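Local coordinates for protein putative glycoside hydrolase (Bacteroides thetaiotaomicron VPI-5482, PDB 3HBZ) that is of uncertain function, binds calcium, and may act in carbohydrate metabolism as a putative glycoside hydrolase, at residues C239-I244 / L329-V334. Sequence-based numbering, arbitrary orientation.
Sequences CDIYAI and LLIDEV. With CA (calcium ion), chain B.
Apolar side chains meet where Cys-239 and Ile-241 face Leu-329 and Ile-331; the flat carboxylates of Asp-240 and Asp-332 lie on the far sides of their strands. The strands pack in what is probably a beta-sandwich, consistent with the galactose-binding-like clan of the family. The axes of strands 240-244 and 329-332 come within 10.2 Å, their directions 40° apart, and no hydrogen bond joins them. Side chains make nearly all of the contact.

With CG anti to its backbone N (chi1 177°), Leu-329 extends both methyls to Cys-239. Leu-329 CD1 lies 3.9 Å from Cys-239 SG, and Leu-329 CD2 3.9 Å from Cys-239 CB. CD2 also approaches Ile-241 CG1 more loosely. Next along, Ile-241 and Ile-331 meet tip to tip, CD1 to CD1 at 3.8 Å. The extended chain of Ile-241 (chi2 173°) carries its methyl across. Tyr-217 flanks Leu-329 and Ile-331; Phe-284 and Phe-312 touch Ile-241.

Asp-240 forms a salt bridge with Arg-271. Asp-332 binds calcium, with Glu-103 OE2, the carbonyl oxygens of Asn-101, Thr-155 and Lys-157, and a water. Its carboxylate is bidentate: OD1 lies 2.5 Å and OD2 2.6 Å from the calcium. Glu-333 N donates to Asp-332 OD1 from above the carboxylate plane, at 2.9 Å.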
loop_
_atom_site.group_PDB
_atom_site.type_symbol
_atom_site.label_atom_id
_atom_site.label_comp_id
_atom_site.label_asym_id
_atom_site.label_seq_id
_atom_site.Cartn_x
_atom_site.Cartn_y
_atom_site.Cartn_z
ATOM N N CYS A 239 -5.272 -13.651 -12.006
ATOM C CA CYS A 239 -5.017 -12.391 -11.346
ATOM C C CYS A 239 -6.288 -11.592 -11.094
ATOM O O CYS A 239 -7.377 -11.940 -11.623
ATOM C CB CYS A 239 -4.075 -11.566 -12.207
ATOM S SG CYS A 239 -4.714 -11.268 -13.870
ATOM N N ASP A 240 -6.163 -10.529 -10.298
ATOM C CA ASP A 240 -7.223 -9.516 -10.145
ATOM C C ASP A 240 -6.586 -8.144 -10.260
ATOM O O ASP A 240 -5.425 -7.919 -9.843
ATOM C CB ASP A 240 -7.953 -9.672 -8.809
ATOM C CG ASP A 240 -9.371 -9.114 -8.818
ATOM O OD1 ASP A 240 -9.880 -8.581 -9.834
ATOM O OD2 ASP A 240 -9.983 -9.211 -7.758
ATOM N N ILE A 241 -7.333 -7.246 -10.891
ATOM C CA ILE A 241 -6.956 -5.861 -11.046
ATOM C C ILE A 241 -8.233 -5.052 -10.848
ATOM O O ILE A 241 -9.221 -5.288 -11.540
ATOM C CB ILE A 241 -6.409 -5.575 -12.485
ATOM C CG1 ILE A 241 -5.240 -6.511 -12.810
ATOM C CG2 ILE A 241 -6.054 -4.059 -12.616
ATOM C CD1 ILE A 241 -4.684 -6.479 -14.267
ATOM N N TYR A 242 -8.233 -4.148 -9.880
ATOM C CA TYR A 242 -9.420 -3.424 -9.567
ATOM C C TYR A 242 -9.103 -2.078 -8.940
ATOM O O TYR A 242 -7.941 -1.802 -8.598
ATOM C CB TYR A 242 -10.338 -4.278 -8.721
ATOM C CG TYR A 242 -9.855 -4.675 -7.340
ATOM C CD1 TYR A 242 -10.172 -3.900 -6.223
ATOM C CD2 TYR A 242 -9.153 -5.834 -7.143
ATOM C CE1 TYR A 242 -9.796 -4.287 -4.922
ATOM C CE2 TYR A 242 -8.713 -6.225 -5.836
ATOM C CZ TYR A 242 -9.065 -5.452 -4.734
ATOM O OH TYR A 242 -8.694 -5.831 -3.452
ATOM N N ALA A 243 -10.128 -1.231 -8.852
ATOM C CA ALA A 243 -10.048 0.072 -8.202
ATOM C C ALA A 243 -11.393 0.358 -7.564
ATOM O O ALA A 243 -12.437 -0.125 -8.043
ATOM C CB ALA A 243 -9.659 1.196 -9.197
ATOM N N ILE A 244 -11.359 1.070 -6.439
ATOM C CA ILE A 244 -12.574 1.433 -5.695
ATOM C C ILE A 244 -12.486 2.917 -5.314
ATOM O O ILE A 244 -11.405 3.482 -5.195
ATOM C CB ILE A 244 -12.777 0.559 -4.462
ATOM C CG1 ILE A 244 -11.547 0.633 -3.525
ATOM C CG2 ILE A 244 -13.017 -0.884 -4.856
ATOM C CD1 ILE A 244 -11.661 -0.237 -2.240
ATOM N N LEU A 329 2.050 -11.999 -12.302
ATOM C CA LEU A 329 1.398 -10.886 -12.932
ATOM C C LEU A 329 2.448 -9.791 -13.094
ATOM O O LEU A 329 3.041 -9.361 -12.102
ATOM C CB LEU A 329 0.215 -10.385 -12.073
ATOM C CG LEU A 329 -0.528 -9.142 -12.596
ATOM C CD1 LEU A 329 -1.266 -9.389 -13.974
ATOM C CD2 LEU A 329 -1.510 -8.635 -11.588
ATOM N N LEU A 330 2.691 -9.396 -14.338
ATOM C CA LEU A 330 3.486 -8.209 -14.682
ATOM C C LEU A 330 2.587 -7.052 -15.073
ATOM O O LEU A 330 1.616 -7.234 -15.809
ATOM C CB LEU A 330 4.497 -8.515 -15.826
ATOM C CG LEU A 330 5.433 -9.686 -15.671
ATOM C CD1 LEU A 330 6.379 -9.779 -16.939
ATOM C CD2 LEU A 330 6.236 -9.655 -14.281
ATOM N N ILE A 331 2.885 -5.854 -14.559
ATOM C CA ILE A 331 2.050 -4.689 -14.795
ATOM C C ILE A 331 2.919 -3.543 -15.230
ATOM O O ILE A 331 4.003 -3.348 -14.666
ATOM C CB ILE A 331 1.281 -4.280 -13.509
ATOM C CG1 ILE A 331 0.212 -5.328 -13.111
ATOM C CG2 ILE A 331 0.695 -2.890 -13.637
ATOM C CD1 ILE A 331 -1.042 -5.354 -14.031
ATOM N N ASP A 332 2.493 -2.813 -16.266
ATOM C CA ASP A 332 3.208 -1.621 -16.671
ATOM C C ASP A 332 2.295 -0.589 -17.326
ATOM O O ASP A 332 1.196 -0.917 -17.802
ATOM C CB ASP A 332 4.361 -1.973 -17.614
ATOM C CG ASP A 332 5.554 -0.988 -17.498
ATOM O OD1 ASP A 332 5.461 -0.039 -16.691
ATOM O OD2 ASP A 332 6.569 -1.157 -18.226
ATOM N N GLU A 333 2.765 0.662 -17.341
ATOM C CA GLU A 333 2.105 1.778 -18.057
ATOM C C GLU A 333 0.632 1.941 -17.656
ATOM O O GLU A 333 -0.273 1.935 -18.502
ATOM C CB GLU A 333 2.216 1.589 -19.574
ATOM C CG GLU A 333 3.633 1.628 -20.098
ATOM C CD GLU A 333 3.739 1.586 -21.634
ATOM O OE1 GLU A 333 2.698 1.556 -22.328
ATOM O OE2 GLU A 333 4.884 1.602 -22.154
ATOM N N VAL A 334 0.379 2.116 -16.367
ATOM C CA VAL A 334 -0.991 2.181 -15.902
ATOM C C VAL A 334 -1.349 3.647 -15.757
ATOM O O VAL A 334 -0.502 4.470 -15.406
ATOM C CB VAL A 334 -1.172 1.457 -14.513
ATOM C CG1 VAL A 334 -2.592 1.574 -13.995
ATOM C CG2 VAL A 334 -0.793 0.002 -14.641
HETATM CA CA CA B . 7.740 0.875 -17.047
HETATM O O HOH W 1 6.780 2.516 -18.464
#